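Local atomic coordinates of putative aspartyl-tRNA synthetase (PDB entry 6OD8), a protein that probably attaches L-aspartate to its cognate tRNA(Asp) at the expense of ATP, as a class II aminoacyl-tRNA synthetase. Residues Q136-T139 and E140-V143; L212-L215 and A216-A219; H393-D396 and S397-L400; I489-P492 and D493-L496; Y512-S515 and F516-G519. One frame throughout, in Å; residues are numbered along the deposited sequence.

Contact 1. Residues Q136-T139 and E140-V143; sequences QIAT and ESIV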
# COMPACT_ATOMS: atom_id res chain seq x y z
N GLN A 136 8.60 -5.94 -43.12
CA GLN A 136 8.96 -4.54 -42.91
C GLN A 136 8.31 -3.90 -41.68
O GLN A 136 8.52 -2.71 -41.44
CB GLN A 136 8.63 -3.71 -44.17
CG GLN A 136 7.15 -3.63 -44.54
CD GLN A 136 6.39 -2.62 -43.70
OE1 GLN A 136 6.73 -1.43 -43.69
NE2 GLN A 136 5.39 -3.09 -42.96
N ILE A 137 7.52 -4.65 -40.89
CA ILE A 137 6.97 -4.09 -39.66
C ILE A 137 8.12 -3.71 -38.73
O ILE A 137 9.09 -4.46 -38.59
CB ILE A 137 6.01 -5.08 -38.98
CG1 ILE A 137 4.88 -5.45 -39.95
CG2 ILE A 137 5.42 -4.51 -37.69
CD1 ILE A 137 3.89 -6.48 -39.43
N ALA A 138 8.03 -2.54 -38.12
CA ALA A 138 9.07 -2.12 -37.18
C ALA A 138 8.99 -2.95 -35.91
O ALA A 138 7.91 -3.21 -35.38
CB ALA A 138 8.91 -0.63 -36.84
N THR A 139 10.16 -3.40 -35.42
CA THR A 139 10.14 -4.13 -34.16
C THR A 139 9.59 -3.23 -33.06
O THR A 139 9.72 -2.00 -33.11
CB THR A 139 11.53 -4.64 -33.78
OG1 THR A 139 12.39 -3.54 -33.55
CG2 THR A 139 12.11 -5.50 -34.91
N GLU A 140 8.94 -3.86 -32.08
CA GLU A 140 8.19 -3.29 -30.97
C GLU A 140 6.80 -2.77 -31.39
O GLU A 140 6.03 -2.37 -30.53
CB GLU A 140 8.96 -2.18 -30.22
CG GLU A 140 10.26 -2.71 -29.62
CD GLU A 140 9.99 -3.89 -28.72
OE1 GLU A 140 9.32 -3.70 -27.68
OE2 GLU A 140 10.39 -5.02 -29.08
N SER A 141 6.46 -2.79 -32.68
CA SER A 141 5.07 -2.55 -33.05
C SER A 141 4.19 -3.58 -32.37
O SER A 141 4.63 -4.69 -32.05
CB SER A 141 4.88 -2.64 -34.57
OG SER A 141 5.68 -1.71 -35.27
N ILE A 142 2.94 -3.22 -32.12
CA ILE A 142 1.96 -4.16 -31.59
C ILE A 142 1.03 -4.55 -32.73
O ILE A 142 0.53 -3.69 -33.47
CB ILE A 142 1.20 -3.56 -30.41
CG1 ILE A 142 2.16 -3.37 -29.23
CG2 ILE A 142 0.05 -4.46 -30.02
CD1 ILE A 142 1.58 -2.56 -28.10
N VAL A 143 0.83 -5.86 -32.91
CA VAL A 143 0.06 -6.38 -34.04
C VAL A 143 -1.09 -7.22 -33.53
O VAL A 143 -1.01 -7.83 -32.46
CB VAL A 143 0.94 -7.21 -35.00
CG1 VAL A 143 1.92 -6.33 -35.76
CG2 VAL A 143 1.66 -8.34 -34.25
O HOH W 1 5.76 -0.84 -38.39

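Contact 2. Residues L212-L215 and A216-A219; sequences LRTL and ASGA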
# COMPACT_ATOMS: atom_id res chain seq x y z
N LEU A 212 11.74 -1.92 -19.30
CA LEU A 212 10.86 -2.79 -18.54
C LEU A 212 10.41 -4.00 -19.35
O LEU A 212 9.92 -4.97 -18.77
CB LEU A 212 9.63 -2.01 -18.03
CG LEU A 212 9.86 -0.96 -16.93
CD1 LEU A 212 8.62 -0.07 -16.73
CD2 LEU A 212 10.24 -1.64 -15.60
N ARG A 213 10.51 -3.94 -20.68
CA ARG A 213 10.08 -5.05 -21.53
C ARG A 213 11.03 -6.24 -21.47
O ARG A 213 10.65 -7.32 -21.95
CB ARG A 213 9.93 -4.56 -22.98
CG ARG A 213 8.99 -3.37 -23.12
CD ARG A 213 9.01 -2.79 -24.55
NE ARG A 213 8.39 -1.46 -24.53
CZ ARG A 213 8.14 -0.71 -25.60
NH1 ARG A 213 8.46 -1.15 -26.82
NH2 ARG A 213 7.57 0.47 -25.43
N THR A 214 12.24 -6.08 -20.94
CA THR A 214 13.17 -7.19 -20.85
C THR A 214 12.71 -8.19 -19.79
O THR A 214 11.94 -7.85 -18.88
CB THR A 214 14.60 -6.71 -20.51
OG1 THR A 214 14.61 -6.15 -19.20
CG2 THR A 214 15.08 -5.66 -21.52
N LEU A 215 13.16 -9.44 -19.94
CA LEU A 215 12.75 -10.49 -19.01
C LEU A 215 13.11 -10.13 -17.58
O LEU A 215 12.27 -10.19 -16.68
CB LEU A 215 13.39 -11.83 -19.38
CG LEU A 215 12.92 -12.51 -20.66
CD1 LEU A 215 13.80 -13.75 -20.92
CD2 LEU A 215 11.49 -12.91 -20.50
N ALA A 216 14.38 -9.76 -17.35
CA ALA A 216 14.84 -9.55 -15.99
C ALA A 216 14.18 -8.34 -15.35
O ALA A 216 13.73 -8.40 -14.20
CB ALA A 216 16.37 -9.40 -15.96
N SER A 217 14.11 -7.23 -16.08
CA SER A 217 13.51 -6.02 -15.51
C SER A 217 12.03 -6.24 -15.19
O SER A 217 11.56 -5.93 -14.09
CB SER A 217 13.75 -4.84 -16.47
OG SER A 217 13.33 -3.61 -15.91
N GLY A 218 11.28 -6.83 -16.12
CA GLY A 218 9.91 -7.18 -15.83
C GLY A 218 9.77 -8.09 -14.62
O GLY A 218 8.88 -7.89 -13.79
N ALA A 219 10.67 -9.08 -14.49
CA ALA A 219 10.59 -10.01 -13.36
C ALA A 219 10.90 -9.30 -12.05
O ALA A 219 10.28 -9.60 -11.02
CB ALA A 219 11.54 -11.20 -13.55

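Contact 3. Residues H393-D396 and S397-L400; sequences HNMD and SRML. With EDO (1,2-ethanediol), chain H.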
# COMPACT_ATOMS: atom_id res chain seq x y z
N HIS A 393 15.22 -18.18 17.67
CA HIS A 393 14.01 -18.26 18.46
C HIS A 393 13.48 -19.70 18.50
O HIS A 393 13.12 -20.21 19.57
CB HIS A 393 12.93 -17.31 17.94
CG HIS A 393 11.68 -17.34 18.77
ND1 HIS A 393 10.57 -18.08 18.42
CD2 HIS A 393 11.41 -16.82 19.99
CE1 HIS A 393 9.65 -17.96 19.36
NE2 HIS A 393 10.14 -17.20 20.33
N ASN A 394 13.43 -20.38 17.35
CA ASN A 394 12.71 -21.65 17.28
C ASN A 394 13.25 -22.51 16.15
O ASN A 394 13.93 -22.02 15.24
CB ASN A 394 11.19 -21.44 17.11
CG ASN A 394 10.82 -20.82 15.77
OD1 ASN A 394 10.86 -21.47 14.72
ND2 ASN A 394 10.41 -19.55 15.80
N MET A 395 12.93 -23.80 16.20
CA MET A 395 13.49 -24.74 15.23
C MET A 395 12.74 -24.73 13.90
O MET A 395 13.15 -25.45 12.98
CB MET A 395 13.52 -26.15 15.81
CG MET A 395 14.54 -26.32 16.93
SD MET A 395 16.22 -25.90 16.40
CE MET A 395 16.43 -27.04 15.03
N ASP A 396 11.67 -23.95 13.77
CA ASP A 396 10.95 -23.82 12.51
C ASP A 396 11.57 -22.76 11.59
O ASP A 396 11.88 -23.05 10.43
CB ASP A 396 9.48 -23.51 12.78
CG ASP A 396 8.74 -23.10 11.52
OD1 ASP A 396 8.23 -21.95 11.47
OD2 ASP A 396 8.68 -23.91 10.58
N SER A 397 11.76 -21.53 12.07
CA SER A 397 12.36 -20.51 11.21
C SER A 397 13.89 -20.43 11.34
O SER A 397 14.55 -19.99 10.39
CB SER A 397 11.75 -19.13 11.51
OG SER A 397 12.00 -18.70 12.83
N ARG A 398 14.45 -20.80 12.49
CA ARG A 398 15.91 -21.01 12.61
C ARG A 398 16.70 -19.78 12.18
O ARG A 398 17.72 -19.87 11.48
CB ARG A 398 16.34 -22.26 11.83
CG ARG A 398 15.66 -23.55 12.28
CD ARG A 398 16.26 -24.80 11.62
NE ARG A 398 16.11 -24.85 10.16
CZ ARG A 398 14.99 -25.19 9.53
NH1 ARG A 398 13.91 -25.49 10.24
NH2 ARG A 398 14.94 -25.23 8.20
N MET A 399 16.25 -18.61 12.62
CA MET A 399 16.83 -17.34 12.19
C MET A 399 17.81 -16.81 13.24
O MET A 399 17.44 -16.64 14.41
CB MET A 399 15.72 -16.34 11.86
CG MET A 399 15.02 -16.76 10.57
SD MET A 399 13.47 -15.88 10.22
CE MET A 399 14.13 -14.37 9.63
N LEU A 400 19.04 -16.54 12.79
CA LEU A 400 20.18 -16.30 13.68
C LEU A 400 20.15 -14.92 14.33
O LEU A 400 19.96 -13.90 13.66
CB LEU A 400 21.47 -16.46 12.88
CG LEU A 400 22.78 -16.35 13.65
CD1 LEU A 400 22.87 -17.61 14.49
CD2 LEU A 400 23.93 -16.26 12.66
C1 EDO H . 10.89 -16.19 14.28
O1 EDO H . 9.96 -17.22 13.89
C2 EDO H . 10.58 -15.66 15.67
O2 EDO H . 9.16 -15.51 15.83
O HOH W 2 15.10 -16.50 15.44
O HOH W 3 13.97 -18.74 14.68

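Contact 4. Residues I489-P492 and D493-L496; sequences IHDP and DLLL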
# COMPACT_ATOMS: atom_id res chain seq x y z
N ILE A 489 10.83 5.01 23.52
CA ILE A 489 10.67 5.61 24.84
C ILE A 489 9.24 6.14 24.91
O ILE A 489 8.89 7.09 24.20
CB ILE A 489 11.68 6.73 25.09
CG1 ILE A 489 13.12 6.19 25.03
CG2 ILE A 489 11.41 7.43 26.43
CD1 ILE A 489 14.20 7.25 25.22
N HIS A 490 8.40 5.53 25.75
CA HIS A 490 7.00 5.95 25.80
C HIS A 490 6.75 6.92 26.95
O HIS A 490 5.62 7.42 27.09
CB HIS A 490 6.06 4.74 25.89
CG HIS A 490 6.31 3.86 27.08
ND1 HIS A 490 7.43 3.06 27.19
CD2 HIS A 490 5.60 3.68 28.22
CE1 HIS A 490 7.39 2.42 28.35
NE2 HIS A 490 6.30 2.79 29.00
N ASP A 491 7.78 7.23 27.74
CA ASP A 491 7.67 8.20 28.81
C ASP A 491 8.10 9.57 28.32
O ASP A 491 9.27 9.73 27.92
CB ASP A 491 8.54 7.80 30.00
CG ASP A 491 8.48 8.82 31.12
OD1 ASP A 491 7.50 8.78 31.88
OD2 ASP A 491 9.41 9.66 31.25
N PRO A 492 7.25 10.60 28.39
CA PRO A 492 7.63 11.92 27.83
C PRO A 492 8.90 12.51 28.44
O PRO A 492 9.70 13.13 27.72
CB PRO A 492 6.41 12.79 28.14
CG PRO A 492 5.29 11.83 28.38
CD PRO A 492 5.91 10.63 29.00
N ASP A 493 9.09 12.35 29.75
CA ASP A 493 10.23 13.02 30.39
C ASP A 493 11.54 12.35 30.02
O ASP A 493 12.53 13.03 29.74
CB ASP A 493 10.02 13.06 31.90
CG ASP A 493 8.82 13.91 32.29
OD1 ASP A 493 8.97 15.14 32.36
OD2 ASP A 493 7.72 13.34 32.47
N LEU A 494 11.56 11.01 29.99
CA LEU A 494 12.79 10.33 29.58
C LEU A 494 13.08 10.56 28.11
O LEU A 494 14.25 10.58 27.70
CB LEU A 494 12.71 8.84 29.88
CG LEU A 494 13.04 8.46 31.32
CD1 LEU A 494 12.88 6.97 31.51
CD2 LEU A 494 14.45 8.91 31.69
N LEU A 495 12.03 10.72 27.30
CA LEU A 495 12.23 11.01 25.89
C LEU A 495 12.88 12.38 25.69
O LEU A 495 13.79 12.53 24.87
CB LEU A 495 10.88 10.90 25.16
CG LEU A 495 10.78 11.23 23.68
CD1 LEU A 495 11.53 10.22 22.84
CD2 LEU A 495 9.32 11.29 23.26
N LEU A 496 12.45 13.38 26.45
CA LEU A 496 13.14 14.68 26.39
C LEU A 496 14.56 14.58 26.92
O LEU A 496 15.49 15.19 26.37
CB LEU A 496 12.34 15.73 27.15
CG LEU A 496 11.00 16.19 26.53
CD1 LEU A 496 10.19 16.98 27.54
CD2 LEU A 496 11.23 17.01 25.27

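Contact 5. Residues Y512-S515 and F516-G519; sequences YVDS and FRLG. With FMT (formic acid), chain L.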
# COMPACT_ATOMS: atom_id res chain seq x y z
N TYR A 512 4.35 15.23 18.79
CA TYR A 512 4.79 13.85 19.00
C TYR A 512 5.05 13.59 20.49
O TYR A 512 4.54 12.62 21.07
CB TYR A 512 6.02 13.61 18.14
CG TYR A 512 6.89 12.43 18.46
CD1 TYR A 512 6.54 11.15 18.03
CD2 TYR A 512 8.10 12.59 19.14
CE1 TYR A 512 7.33 10.08 18.29
CE2 TYR A 512 8.91 11.51 19.39
CZ TYR A 512 8.53 10.25 18.95
OH TYR A 512 9.33 9.16 19.21
N VAL A 513 5.83 14.47 21.13
CA VAL A 513 6.07 14.34 22.57
C VAL A 513 4.74 14.40 23.33
O VAL A 513 4.47 13.57 24.21
CB VAL A 513 7.03 15.45 23.05
CG1 VAL A 513 7.21 15.37 24.56
CG2 VAL A 513 8.39 15.36 22.33
N ASP A 514 3.88 15.36 22.97
CA ASP A 514 2.58 15.51 23.63
C ASP A 514 1.72 14.25 23.50
O ASP A 514 0.86 14.00 24.36
CB ASP A 514 1.83 16.69 23.03
CG ASP A 514 2.32 18.02 23.54
OD1 ASP A 514 3.19 18.03 24.46
OD2 ASP A 514 1.85 19.06 23.02
N SER A 515 1.91 13.47 22.43
CA SER A 515 1.08 12.27 22.25
C SER A 515 1.34 11.21 23.31
O SER A 515 0.55 10.26 23.41
CB SER A 515 1.28 11.66 20.86
OG SER A 515 2.50 10.93 20.74
N PHE A 516 2.42 11.33 24.09
CA PHE A 516 2.72 10.36 25.13
C PHE A 516 2.28 10.82 26.51
O PHE A 516 2.56 10.13 27.50
CB PHE A 516 4.22 10.05 25.16
CG PHE A 516 4.76 9.60 23.84
CD1 PHE A 516 4.39 8.37 23.30
CD2 PHE A 516 5.61 10.42 23.11
CE1 PHE A 516 4.88 7.95 22.06
CE2 PHE A 516 6.14 10.00 21.87
CZ PHE A 516 5.75 8.77 21.35
N ARG A 517 1.65 12.00 26.61
CA ARG A 517 1.40 12.60 27.91
C ARG A 517 0.06 12.21 28.51
O ARG A 517 -0.14 12.40 29.71
CB ARG A 517 1.48 14.12 27.81
CG ARG A 517 2.91 14.66 27.55
CD ARG A 517 2.85 16.19 27.60
NE ARG A 517 4.02 16.85 27.03
CZ ARG A 517 5.19 16.98 27.65
NH1 ARG A 517 6.19 17.61 27.05
NH2 ARG A 517 5.38 16.44 28.86
N LEU A 518 -0.85 11.65 27.71
CA LEU A 518 -2.21 11.31 28.15
C LEU A 518 -2.36 9.80 28.31
O LEU A 518 -3.38 9.21 27.92
CB LEU A 518 -3.25 11.84 27.16
CG LEU A 518 -3.14 13.34 26.82
CD1 LEU A 518 -4.19 13.74 25.79
CD2 LEU A 518 -3.24 14.21 28.08
N GLY A 519 -1.35 9.17 28.89
CA GLY A 519 -1.25 7.73 28.99
C GLY A 519 -0.67 7.16 27.72
O GLY A 519 -1.17 7.45 26.62
C FMT L . 5.03 15.83 15.00
O1 FMT L . 3.93 15.66 14.44
O2 FMT L . 5.23 16.54 16.00
O HOH W 4 5.50 18.96 23.95
O HOH W 5 -1.25 9.90 25.43

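Contact 1. Residues Q136-T139 and E140-V143
S141 folds back over A138 at the end of a type II beta turn running from A138 to S141, and its side chain makes the polar part of the contact. Its CB already lies close to the turn, 3.7 Å from CG2 of I137, a methyl that leans against the serine from the preceding loop. From CB, the hydroxyl swings to the side of the backbone N (chi1 -59°), which brings OG to 2.7 Å from A138 O, to which it donates a hydrogen bond. The amide of the same residue closes the turn: S141 N donates to A138 O across 3.1 Å. Both donors arrive from the same face of that carbonyl, each tilted out of its plane, so one oxygen is gripped twice by one residue. OG has further partners: water 1 donates to it at 3.2 Å and accepts from A138 N at 2.8 Å, bridging the two ends of the turn, and the backbone N of S177 also bonds to it. The buried hydroxyl is thus held by several bonds, which fix its rotation. E140 occupies the third position of the turn with positive phi (77°), as a type II turn requires, and its carboxylate forms salt bridges with R213 and R110. Beyond the turn, I137 CD1 reaches V143 CG1 at 4.2 Å, a looser apolar touch. The turn leads from helix 128-136 into strand 142-151 of the OB-fold nucleic acid binding domain, with I137 and V143 both packed on V95 of strand 88-100 and on I171 and T173 of strand 170-173.

Contact 2. Residues L212-L215 and A216-A219
T214 and S217 meet at the start of helix 215-237, where the threonine occupies the N-cap position. The capping bond itself is long: S217 N donates to T214 OG1 across 3.3 Å and is weak. With chi1 at 66°, OG1 sits between the threonine's own N and carbonyl carbon, turned toward the first turn of the helix, and it also lies 3.1 Å from S217 CB. The same hydroxyl has a stronger partner in the backbone O of D211. The hydroxyl of S217, anti to the backbone N of that residue (chi1 -173°), bonds to the carboxylate of D211. The aspartate thus holds both T214 and S217, one by its backbone and one by its carboxylate.

Regular helical hydrogen bonding begins at once behind the cap. G218 N donates to T214 O at 3.0 Å and A219 N to L215 O at 2.9 Å.

Van der Waals contact is modest: L212 lays its CD2 methyl 3.7 Å from S217 OG.

The segment joins helix 208-211 to helix 215-237 in the class II synthetase domain. T214 rests on L185, A188 and S189 of helix 185-189, while L215 and A219 pack on N351 of helix 346-353.

Contact 3. Residues H393-D396 and S397-L400
N394 supplies most of the polar contacts that fold this loop back on itself. Its OD1 accepts from S397 N at 2.8 Å and 162°, and takes a second, weak bond from D396 N. Placed between its own N and carbonyl carbon (chi1 66°), the amide reaches over the chain that follows. On its other branch, ND2 donates to H393 ND1 across 3.0 Å, nearly straight and in the plane of the imidazole ring, and also to O1 of a bound 1,2-ethanediol, probably a crystallisation additive. The same O1 lies 2.7 Å from S397 OG, to which it is hydrogen-bonded, and the diol bonds in addition to S333 OG and D329 O. The backbone O of N394 accepts from R398 N at 3.1 Å. Together these bonds make an Asx motif, found here not at the start of a helix but in the loop between the short strands 391-392 and 400-403 at one end of the large mixed sheet of the class II synthetase domain. R398 reaches back to M395: bent at chi3 (-63°), it brings NH1 in the guanidinium plane to M395 O at 2.8 Å, while its NE is taken by L365 O. The side chains of M395 and R398 cross at about a right angle, CE against CD. Two waters link the two arms of the loop. Water 2 accepts from H393 N and donates to M399 O at 2.6 Å, and water 3 accepts from both N394 N and M399 N and is hydrogen-bonded to S397 OG at 2.7 Å.

Contact 4. Residues I489-P492 and D493-L496
The backbone turns into helix 492-501 at D491, the N-cap residue, whose carboxylate accepts from L494 N. Two backbone bonds start the helix: L495 N donates to D491 O at 3.0 Å, and L496 N donates to P492 O at 3.0 Å. P492, with phi of -59°, fits the first helical position, where it has no amide hydrogen to offer. The loop before it leaves strand 480-487 of the class II synthetase domain. The carboxylate of D491 swings anti to its backbone N (chi1 178°), which carries OD2 forward over the first turn to meet L494 N at 2.8 Å, through the lone pair facing away from OD1. D493 brings a second carboxylate near, with 4.2 Å between OD2 of D491 and OD2 of D493, a mild repulsion that the helix N-terminus probably offsets in part. I489 packs back on the first turn of the helix. Its CG2 methyl lies against the backbone there, 3.5 Å from L495 N, and touches L494 CB at 3.9 Å and L495 CB at 3.7 Å.

Contact 5. Residues Y512-S515 and F516-G519
F516 points its ring edge at the face of Y512 in a T-shaped stack, near the C-terminal part of helix 510-514 and beside a type I beta turn from D514 to R517. The ring centroids are 5.1 Å apart and the planes stand at 84°, with F516 CE2 over the centre of the tyrosine ring. S515 OG lies over one face of the phenylalanine ring, so the ring is met by the serine above its plane and by the tyrosine at its edge. That hydroxyl is itself fixed by a 2.7 Å bond to Y512 O, in the carbonyl plane and on a lone pair. R517 N donates to D514 O at 3.1 Å and closes the turn; just before it, F516 N donates to V513 O at 3.0 Å.

On another side of the turn D514 and R517 form a salt bridge, D514 OD1 to R517 NE at 2.9 Å. The oxygen lies in the guanidinium plane, although the carboxylate plane is turned 59° from it. The arginine chain is extended to NE and the guanidinium then turned (chi4 -78°), with NH1 3.5 Å from V513 CG1. Water 4 donates to the same OD1, and water 5 joins S515 O, L518 N and G519 O.

Further out, Y512 is held by its OH, which bonds to Q280 of helix 276-283, and F516 packs on P492 and L495 of helix 492-501. Across the dimer interface, G519 O accepts a hydrogen bond from NH1 of R94 of the second subunit.

In the fold
Contacts 1 and 2 touch although they belong to different domains: E140 OE1 and R213 NH1 form a 2.8 Å salt bridge between the OB-fold and the class II domain. Contacts 4 and 5 also meet, their centres about 9 Å apart, with P492 CG 3.3 Å from F516 O and L495 CD2 3.7 Å from F516 CE2. These two pairs lie far apart within one chain, contact 1 about 62 Å from contact 5 between centres, yet the dimer joins them, since R213 of one subunit bonds to L518 O of the other. Contact 3 stands apart, its centre about 34 Å from those of contacts 2 and 4.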